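Local coordinates for macro domain-containing protein (Thermosipho africanus, PDB 7OMU) that is a two-domain protein that joins a DarT-like domain of the ADP-ribosyl clan to a macro domain holding adenosine-5-diphosphoribose, at residues A[23-35]-A[105-117]. The protein carries 1 engineered substitution. Numbering follows the deposited sequence.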
ATOM      1  N   PHE A  23      -0.368  21.253  -4.176  1.00150.13           N
ATOM      2  CA  PHE A  23       0.616  20.356  -4.867  1.00152.16           C
ATOM      3  C   PHE A  23      -0.099  19.553  -5.968  1.00146.16           C
ATOM      4  O   PHE A  23      -1.337  19.412  -5.906  1.00151.19           O
ATOM      5  CB  PHE A  23       1.350  19.452  -3.862  1.00160.95           C
ATOM      6  CG  PHE A  23       0.537  18.846  -2.738  1.00171.20           C
ATOM      7  CD1 PHE A  23       0.357  19.515  -1.533  1.00174.57           C
ATOM      8  CD2 PHE A  23      -0.010  17.575  -2.866  1.00173.80           C
ATOM      9  CE1 PHE A  23      -0.379  18.945  -0.503  1.00172.71           C
ATOM     10  CE2 PHE A  23      -0.743  17.006  -1.833  1.00171.94           C
ATOM     11  CZ  PHE A  23      -0.927  17.691  -0.653  1.00171.35           C
ATOM     12  N   ARG A  24       0.656  19.085  -6.969  1.00134.70           N
ATOM     13  CA  ARG A  24       0.295  17.916  -7.818  1.00123.34           C
ATOM     14  C   ARG A  24       1.419  17.601  -8.820  1.00114.57           C
ATOM     15  O   ARG A  24       2.010  18.536  -9.395  1.00112.45           O
ATOM     16  CB  ARG A  24      -1.030  18.092  -8.571  1.00123.22           C
ATOM     17  CG  ARG A  24      -1.417  16.820  -9.313  1.00124.48           C
ATOM     18  CD  ARG A  24      -2.613  16.943 -10.216  1.00123.89           C
ATOM     19  NE  ARG A  24      -2.413  17.971 -11.222  1.00126.90           N
ATOM     20  CZ  ARG A  24      -3.402  18.607 -11.840  1.00129.87           C
ATOM     21  NH1 ARG A  24      -4.660  18.327 -11.538  1.00131.59           N
ATOM     22  NH2 ARG A  24      -3.137  19.543 -12.732  1.00131.01           N
ATOM     23  N   GLU A  25       1.683  16.301  -9.001  1.00105.29           N
ATOM     24  CA  GLU A  25       2.478  15.691 -10.096  1.00 97.64           C
ATOM     25  C   GLU A  25       1.669  14.540 -10.703  1.00 90.28           C
ATOM     26  O   GLU A  25       0.752  14.049 -10.033  1.00 91.58           O
ATOM     27  CB  GLU A  25       3.783  15.127  -9.540  1.00 99.38           C
ATOM     28  CG  GLU A  25       4.869  16.162  -9.315  1.00102.91           C
ATOM     29  CD  GLU A  25       6.091  15.629  -8.585  1.00103.28           C
ATOM     30  OE1 GLU A  25       5.921  14.690  -7.767  1.00 98.18           O
ATOM     31  OE2 GLU A  25       7.209  16.142  -8.847  1.00104.84           O
ATOM     32  N   LEU A  26       2.003  14.120 -11.920  1.00 85.28           N
ATOM     33  CA  LEU A  26       1.525  12.848 -12.522  1.00 82.08           C
ATOM     34  C   LEU A  26       2.703  11.866 -12.556  1.00 79.52           C
ATOM     35  O   LEU A  26       3.859  12.318 -12.462  1.00 79.94           O
ATOM     36  CB  LEU A  26       0.961  13.128 -13.916  1.00 83.58           C
ATOM     37  CG  LEU A  26      -0.330  13.943 -13.948  1.00 85.08           C
ATOM     38  CD1 LEU A  26      -0.567  14.522 -15.329  1.00 87.84           C
ATOM     39  CD2 LEU A  26      -1.523  13.106 -13.531  1.00 84.84           C
ATOM     40  N   TYR A  27       2.422  10.568 -12.665  1.00 76.33           N
ATOM     41  CA  TYR A  27       3.381   9.478 -12.356  1.00 75.20           C
ATOM     42  C   TYR A  27       3.315   8.388 -13.425  1.00 76.22           C
ATOM     43  O   TYR A  27       2.209   7.907 -13.732  1.00 76.01           O
ATOM     44  CB  TYR A  27       3.073   8.913 -10.970  1.00 75.34           C
ATOM     45  CG  TYR A  27       3.075   9.943  -9.869  1.00 77.85           C
ATOM     46  CD1 TYR A  27       4.259  10.348  -9.272  1.00 79.92           C
ATOM     47  CD2 TYR A  27       1.898  10.534  -9.437  1.00 78.51           C
ATOM     48  CE1 TYR A  27       4.275  11.309  -8.276  1.00 81.10           C
ATOM     49  CE2 TYR A  27       1.897  11.487  -8.431  1.00 80.25           C
ATOM     50  CZ  TYR A  27       3.090  11.879  -7.849  1.00 80.77           C
ATOM     51  OH  TYR A  27       3.091  12.826  -6.865  1.00 81.77           O
ATOM     52  N   TYR A  28       4.475   8.023 -13.977  1.00 79.69           N
ATOM     53  CA  TYR A  28       4.652   6.907 -14.941  1.00 80.15           C
ATOM     54  C   TYR A  28       5.549   5.853 -14.291  1.00 80.20           C
ATOM     55  O   TYR A  28       6.709   6.171 -13.962  1.00 80.48           O
ATOM     56  CB  TYR A  28       5.239   7.426 -16.252  1.00 82.35           C
ATOM     57  CG  TYR A  28       5.485   6.370 -17.298  1.00 86.44           C
ATOM     58  CD1 TYR A  28       4.454   5.872 -18.077  1.00 88.76           C
ATOM     59  CD2 TYR A  28       6.759   5.873 -17.521  1.00 89.12           C
ATOM     60  CE1 TYR A  28       4.687   4.916 -19.059  1.00 91.61           C
ATOM     61  CE2 TYR A  28       7.004   4.909 -18.486  1.00 90.33           C
ATOM     62  CZ  TYR A  28       5.967   4.428 -19.261  1.00 91.45           C
ATOM     63  OH  TYR A  28       6.232   3.480 -20.209  1.00 93.67           O
ATOM     64  N   ILE A  29       5.007   4.650 -14.081  1.00 80.92           N
ATOM     65  CA  ILE A  29       5.743   3.468 -13.540  1.00 79.66           C
ATOM     66  C   ILE A  29       6.544   2.846 -14.683  1.00 80.93           C
ATOM     67  O   ILE A  29       5.959   2.675 -15.769  1.00 84.87           O
ATOM     68  CB  ILE A  29       4.767   2.447 -12.928  1.00 76.87           C
ATOM     69  CG1 ILE A  29       3.941   3.059 -11.796  1.00 76.03           C
ATOM     70  CG2 ILE A  29       5.505   1.200 -12.468  1.00 76.74           C
ATOM     71  CD1 ILE A  29       2.697   2.272 -11.471  1.00 78.20           C
ATOM     72  N   THR A  30       7.811   2.503 -14.443  1.00 80.99           N
ATOM     73  CA  THR A  30       8.693   1.833 -15.436  1.00 84.39           C
ATOM     74  C   THR A  30       9.828   1.074 -14.741  1.00 86.31           C
ATOM     75  O   THR A  30      10.095   1.338 -13.554  1.00 88.13           O
ATOM     76  CB  THR A  30       9.269   2.846 -16.432  1.00 85.35           C
ATOM     77  OG1 THR A  30       9.762   2.118 -17.559  1.00 85.78           O
ATOM     78  CG2 THR A  30      10.360   3.709 -15.836  1.00 85.37           C
ATOM     79  N   HIS A  31      10.484   0.176 -15.477  1.00 88.81           N
ATOM     80  CA  HIS A  31      11.738  -0.493 -15.051  1.00 90.94           C
ATOM     81  C   HIS A  31      12.834   0.573 -14.995  1.00 92.03           C
ATOM     82  O   HIS A  31      12.850   1.455 -15.868  1.00 92.67           O
ATOM     83  CB  HIS A  31      12.088  -1.658 -15.986  1.00 92.92           C
ATOM     84  CG  HIS A  31      13.038  -2.641 -15.388  1.00 94.90           C
ATOM     85  ND1 HIS A  31      14.351  -2.324 -15.101  1.00 95.01           N
ATOM     86  CD2 HIS A  31      12.872  -3.934 -15.031  1.00 96.93           C
ATOM     87  CE1 HIS A  31      14.954  -3.376 -14.588  1.00 96.72           C
ATOM     88  NE2 HIS A  31      14.070  -4.379 -14.536  1.00 99.04           N
ATOM     89  N   ILE A  32      13.707   0.504 -13.993  1.00 94.55           N
ATOM     90  CA  ILE A  32      14.727   1.558 -13.728  1.00 96.69           C
ATOM     91  C   ILE A  32      15.787   1.539 -14.840  1.00 98.88           C
ATOM     92  O   ILE A  32      16.493   2.552 -14.993  1.00103.85           O
ATOM     93  CB  ILE A  32      15.330   1.408 -12.319  1.00 96.88           C
ATOM     94  CG1 ILE A  32      16.190   2.620 -11.959  1.00 99.54           C
ATOM     95  CG2 ILE A  32      16.095   0.103 -12.184  1.00 97.85           C
ATOM     96  CD1 ILE A  32      16.584   2.695 -10.506  1.00102.71           C
ATOM     97  N   ASP A  33      15.881   0.442 -15.601  1.00 99.36           N
ATOM     98  CA  ASP A  33      16.789   0.314 -16.775  1.00100.40           C
ATOM     99  C   ASP A  33      16.367   1.303 -17.872  1.00 98.16           C
ATOM    100  O   ASP A  33      17.250   1.731 -18.645  1.00 96.33           O
ATOM    101  CB  ASP A  33      16.820  -1.124 -17.300  1.00103.41           C
ATOM    102  CG  ASP A  33      17.506  -2.126 -16.378  1.00106.58           C
ATOM    103  OD1 ASP A  33      18.209  -1.692 -15.428  1.00106.03           O
ATOM    104  OD2 ASP A  33      17.335  -3.345 -16.617  1.00108.65           O
ATOM    105  N   ASN A  34      15.082   1.675 -17.923  1.00 96.83           N
ATOM    106  CA  ASN A  34      14.499   2.521 -19.000  1.00 98.33           C
ATOM    107  C   ASN A  34      14.678   4.018 -18.711  1.00 97.78           C
ATOM    108  O   ASN A  34      14.372   4.814 -19.616  1.00 97.97           O
ATOM    109  CB  ASN A  34      13.008   2.243 -19.197  1.00 97.73           C
ATOM    110  CG  ASN A  34      12.720   0.831 -19.655  1.00101.25           C
ATOM    111  OD1 ASN A  34      13.541   0.210 -20.329  1.00105.49           O
ATOM    112  ND2 ASN A  34      11.547   0.321 -19.305  1.00102.18           N
ATOM    113  N   VAL A  35      15.134   4.404 -17.517  1.00 97.29           N
ATOM    114  CA  VAL A  35      15.072   5.823 -17.050  1.00 98.52           C
ATOM    115  C   VAL A  35      15.936   6.709 -17.948  1.00101.14           C
ATOM    116  O   VAL A  35      15.477   7.776 -18.353  1.00103.17           O
ATOM    117  CB  VAL A  35      15.435   5.973 -15.559  1.00 98.31           C
ATOM    118  CG1 VAL A  35      15.538   7.437 -15.146  1.00 97.15           C
ATOM    119  CG2 VAL A  35      14.434   5.245 -14.673  1.00 96.04           C
ATOM    120  N   LYS A 105      13.825  -2.153  -6.138  1.00100.08           N
ATOM    121  CA  LYS A 105      15.110  -1.667  -6.718  1.00100.73           C
ATOM    122  C   LYS A 105      15.060  -1.758  -8.253  1.00101.38           C
ATOM    123  O   LYS A 105      15.834  -1.027  -8.903  1.00101.61           O
ATOM    124  CB  LYS A 105      16.297  -2.443  -6.136  1.00101.67           C
ATOM    125  CG  LYS A 105      16.449  -3.882  -6.610  1.00106.33           C
ATOM    126  CD  LYS A 105      17.349  -4.711  -5.717  1.00111.04           C
ATOM    127  CE  LYS A 105      17.557  -6.119  -6.229  1.00114.00           C
ATOM    128  NZ  LYS A 105      18.559  -6.151  -7.320  1.00118.29           N
ATOM    129  N   ASP A 106      14.189  -2.609  -8.812  1.00100.27           N
ATOM    130  CA  ASP A 106      14.031  -2.809 -10.281  1.00101.66           C
ATOM    131  C   ASP A 106      13.120  -1.729 -10.875  1.00 97.16           C
ATOM    132  O   ASP A 106      13.053  -1.643 -12.117  1.00 96.11           O
ATOM    133  CB  ASP A 106      13.429  -4.176 -10.619  1.00105.08           C
ATOM    134  CG  ASP A 106      14.245  -5.367 -10.152  1.00109.97           C
ATOM    135  OD1 ASP A 106      15.479  -5.355 -10.359  1.00116.02           O
ATOM    136  OD2 ASP A 106      13.636  -6.307  -9.597  1.00111.88           O
ATOM    137  N   LEU A 107      12.422  -0.957 -10.036  1.00 91.75           N
ATOM    138  CA  LEU A 107      11.331  -0.054 -10.480  1.00 89.22           C
ATOM    139  C   LEU A 107      11.685   1.405 -10.196  1.00 87.78           C
ATOM    140  O   LEU A 107      12.432   1.685  -9.226  1.00 89.90           O
ATOM    141  CB  LEU A 107      10.030  -0.441  -9.773  1.00 88.61           C
ATOM    142  CG  LEU A 107       9.392  -1.746 -10.244  1.00 89.59           C
ATOM    143  CD1 LEU A 107       8.077  -1.989  -9.520  1.00 89.80           C
ATOM    144  CD2 LEU A 107       9.172  -1.736 -11.750  1.00 90.66           C
ATOM    145  N   ALA A 108      11.127   2.287 -11.025  1.00 84.46           N
ATOM    146  CA  ALA A 108      11.216   3.757 -10.917  1.00 84.27           C
ATOM    147  C   ALA A 108       9.863   4.362 -11.297  1.00 84.04           C
ATOM    148  O   ALA A 108       9.267   3.914 -12.289  1.00 85.07           O
ATOM    149  CB  ALA A 108      12.325   4.262 -11.801  1.00 84.86           C
ATOM    150  N   ILE A 109       9.385   5.325 -10.511  1.00 85.49           N
ATOM    151  CA  ILE A 109       8.176   6.136 -10.830  1.00 85.90           C
ATOM    152  C   ILE A 109       8.667   7.499 -11.324  1.00 84.82           C
ATOM    153  O   ILE A 109       9.348   8.202 -10.558  1.00 84.47           O
ATOM    154  CB  ILE A 109       7.233   6.216  -9.613  1.00 86.77           C
ATOM    155  CG1 ILE A 109       6.691   4.826  -9.264  1.00 89.84           C
ATOM    156  CG2 ILE A 109       6.105   7.207  -9.847  1.00 84.34           C
ATOM    157  CD1 ILE A 109       6.428   4.615  -7.794  1.00 91.30           C
ATOM    158  N   VAL A 110       8.393   7.808 -12.592  1.00 84.23           N
ATOM    159  CA  VAL A 110       8.820   9.070 -13.256  1.00 84.73           C
ATOM    160  C   VAL A 110       7.715  10.098 -13.024  1.00 82.21           C
ATOM    161  O   VAL A 110       6.577   9.835 -13.443  1.00 81.59           O
ATOM    162  CB  VAL A 110       9.107   8.860 -14.755  1.00 85.52           C
ATOM    163  CG1 VAL A 110       9.509  10.161 -15.443  1.00 85.60           C
ATOM    164  CG2 VAL A 110      10.166   7.787 -14.971  1.00 85.60           C
ATOM    165  N   ALA A 111       8.045  11.196 -12.347  1.00 82.47           N
ATOM    166  CA  ALA A 111       7.118  12.307 -12.048  1.00 85.05           C
ATOM    167  C   ALA A 111       7.035  13.235 -13.264  1.00 87.61           C
ATOM    168  O   ALA A 111       8.089  13.588 -13.822  1.00 90.26           O
ATOM    169  CB  ALA A 111       7.575  13.045 -10.816  1.00 86.80           C
ATOM    170  N   VAL A 112       5.814  13.599 -13.654  1.00 88.37           N
ATOM    171  CA  VAL A 112       5.507  14.532 -14.774  1.00 91.04           C
ATOM    172  C   VAL A 112       4.749  15.717 -14.172  1.00 93.87           C
ATOM    173  O   VAL A 112       3.873  15.465 -13.337  1.00 96.11           O
ATOM    174  CB  VAL A 112       4.697  13.806 -15.864  1.00 91.66           C
ATOM    175  CG1 VAL A 112       4.273  14.742 -16.985  1.00 93.41           C
ATOM    176  CG2 VAL A 112       5.458  12.614 -16.422  1.00 90.91           C
ATOM    177  N   LYS A 113       5.084  16.949 -14.567  1.00100.29           N
ATOM    178  CA  LYS A 113       4.535  18.198 -13.969  1.00107.04           C
ATOM    179  C   LYS A 113       3.030  18.295 -14.241  1.00107.86           C
ATOM    180  O   LYS A 113       2.604  17.859 -15.319  1.00105.00           O
ATOM    181  CB  LYS A 113       5.252  19.434 -14.522  1.00113.67           C
ATOM    182  CG  LYS A 113       6.559  19.790 -13.826  1.00120.77           C
ATOM    183  CD  LYS A 113       7.077  21.179 -14.165  1.00127.85           C
ATOM    184  CE  LYS A 113       7.701  21.271 -15.543  1.00131.59           C
ATOM    185  NZ  LYS A 113       8.986  20.534 -15.615  1.00132.52           N
ATOM    186  N   TRP A 114       2.277  18.858 -13.287  1.00113.98           N
ATOM    187  CA  TRP A 114       0.841  19.239 -13.415  1.00119.15           C
ATOM    188  C   TRP A 114       0.611  19.885 -14.789  1.00114.37           C
ATOM    189  O   TRP A 114      -0.440  19.649 -15.404  1.00106.72           O
ATOM    190  CB  TRP A 114       0.426  20.180 -12.265  1.00132.23           C
ATOM    191  CG  TRP A 114       0.831  21.623 -12.420  1.00149.11           C
ATOM    192  CD1 TRP A 114       0.185  22.583 -13.151  1.00154.47           C
ATOM    193  CD2 TRP A 114       1.955  22.292 -11.804  1.00160.26           C
ATOM    194  NE1 TRP A 114       0.830  23.786 -13.049  1.00156.64           N
ATOM    195  CE2 TRP A 114       1.921  23.640 -12.233  1.00161.78           C
ATOM    196  CE3 TRP A 114       2.994  21.886 -10.956  1.00163.44           C
ATOM    197  CZ2 TRP A 114       2.878  24.575 -11.828  1.00165.74           C
ATOM    198  CZ3 TRP A 114       3.939  22.810 -10.559  1.00166.96           C
ATOM    199  CH2 TRP A 114       3.880  24.137 -10.992  1.00168.33           C
ATOM    200  N   THR A 115       1.604  20.647 -15.246  1.00114.67           N
ATOM    201  CA  THR A 115       1.554  21.577 -16.401  1.00115.25           C
ATOM    202  C   THR A 115       1.172  20.826 -17.688  1.00112.90           C
ATOM    203  O   THR A 115       0.693  21.487 -18.617  1.00112.62           O
ATOM    204  CB  THR A 115       2.880  22.345 -16.484  1.00115.78           C
ATOM    205  OG1 THR A 115       2.627  23.572 -17.162  1.00120.06           O
ATOM    206  CG2 THR A 115       3.986  21.578 -17.177  1.00117.24           C
ATOM    207  N   ILE A 116       1.349  19.503 -17.751  1.00109.69           N
ATOM    208  CA  ILE A 116       1.002  18.694 -18.961  1.00110.60           C
ATOM    209  C   ILE A 116      -0.519  18.645 -19.135  1.00109.19           C
ATOM    210  O   ILE A 116      -0.972  18.359 -20.252  1.00107.58           O
ATOM    211  CB  ILE A 116       1.611  17.278 -18.906  1.00110.08           C
ATOM    212  CG1 ILE A 116       1.567  16.605 -20.279  1.00113.64           C
ATOM    213  CG2 ILE A 116       0.938  16.418 -17.852  1.00105.16           C
ATOM    214  CD1 ILE A 116       2.549  15.471 -20.433  1.00114.22           C
ATOM    215  N   MET A 117      -1.278  18.915 -18.072  1.00109.35           N
ATOM    216  CA  MET A 117      -2.766  18.907 -18.085  1.00110.08           C
ATOM    217  C   MET A 117      -3.293  20.100 -18.895  1.00111.86           C
ATOM    218  O   MET A 117      -4.469  20.041 -19.327  1.00110.66           O
ATOM    219  CB  MET A 117      -3.328  18.972 -16.661  1.00109.36           C
ATOM    220  CG  MET A 117      -2.903  17.803 -15.772  1.00106.05           C
ATOM    221  SD  MET A 117      -4.024  16.388 -15.871  1.00103.01           S
ATOM    222  CE  MET A 117      -5.229  16.876 -14.638  1.00104.77           C
TER
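Leu-26 and Val-112, Tyr-28 and Val-110, and Thr-30 and Ala-108 form the hydrogen-bonded pairs of two antiparallel strands, six backbone bonds in all, and a seventh runs from Ile-32 N to Asp-106 O (2.9 Å). The strands run at 146°, 34° short of exactly antiparallel, the twist of the sheet. On the face of Leu-26, Val-35 CG2 rests against Ala-108 CB (3.7 Å), in the room left by the short alanine, and Ile-32 packs beside it against the same methyl. Farther along, chi1 of Leu-26 (-68°) lays CG beside the backbone N, and the CD1 branch of the forked tip meets both Ile-116 CG2 (3.5 Å) and Met-117 SD. On the opposite face Ile-109 pushes CG2 against Tyr-27 CB (3.7 Å), and its CG1 runs alongside that of Ile-29. At one end of the pair Asp-106 O sits over the centre of the His-31 ring, 3.3 Å above its plane; at the other, Met-117 CE covers one face of the Arg-24 guanidinium. Strand 25-31 is at one edge of a mixed four-stranded sheet, with 107-113 passing on to 182-187; helix 92-99 packs Leu-94 against Ile-29 and Ile-109, and helix 190-200 covers Ile-32 and Val-35 on the other side.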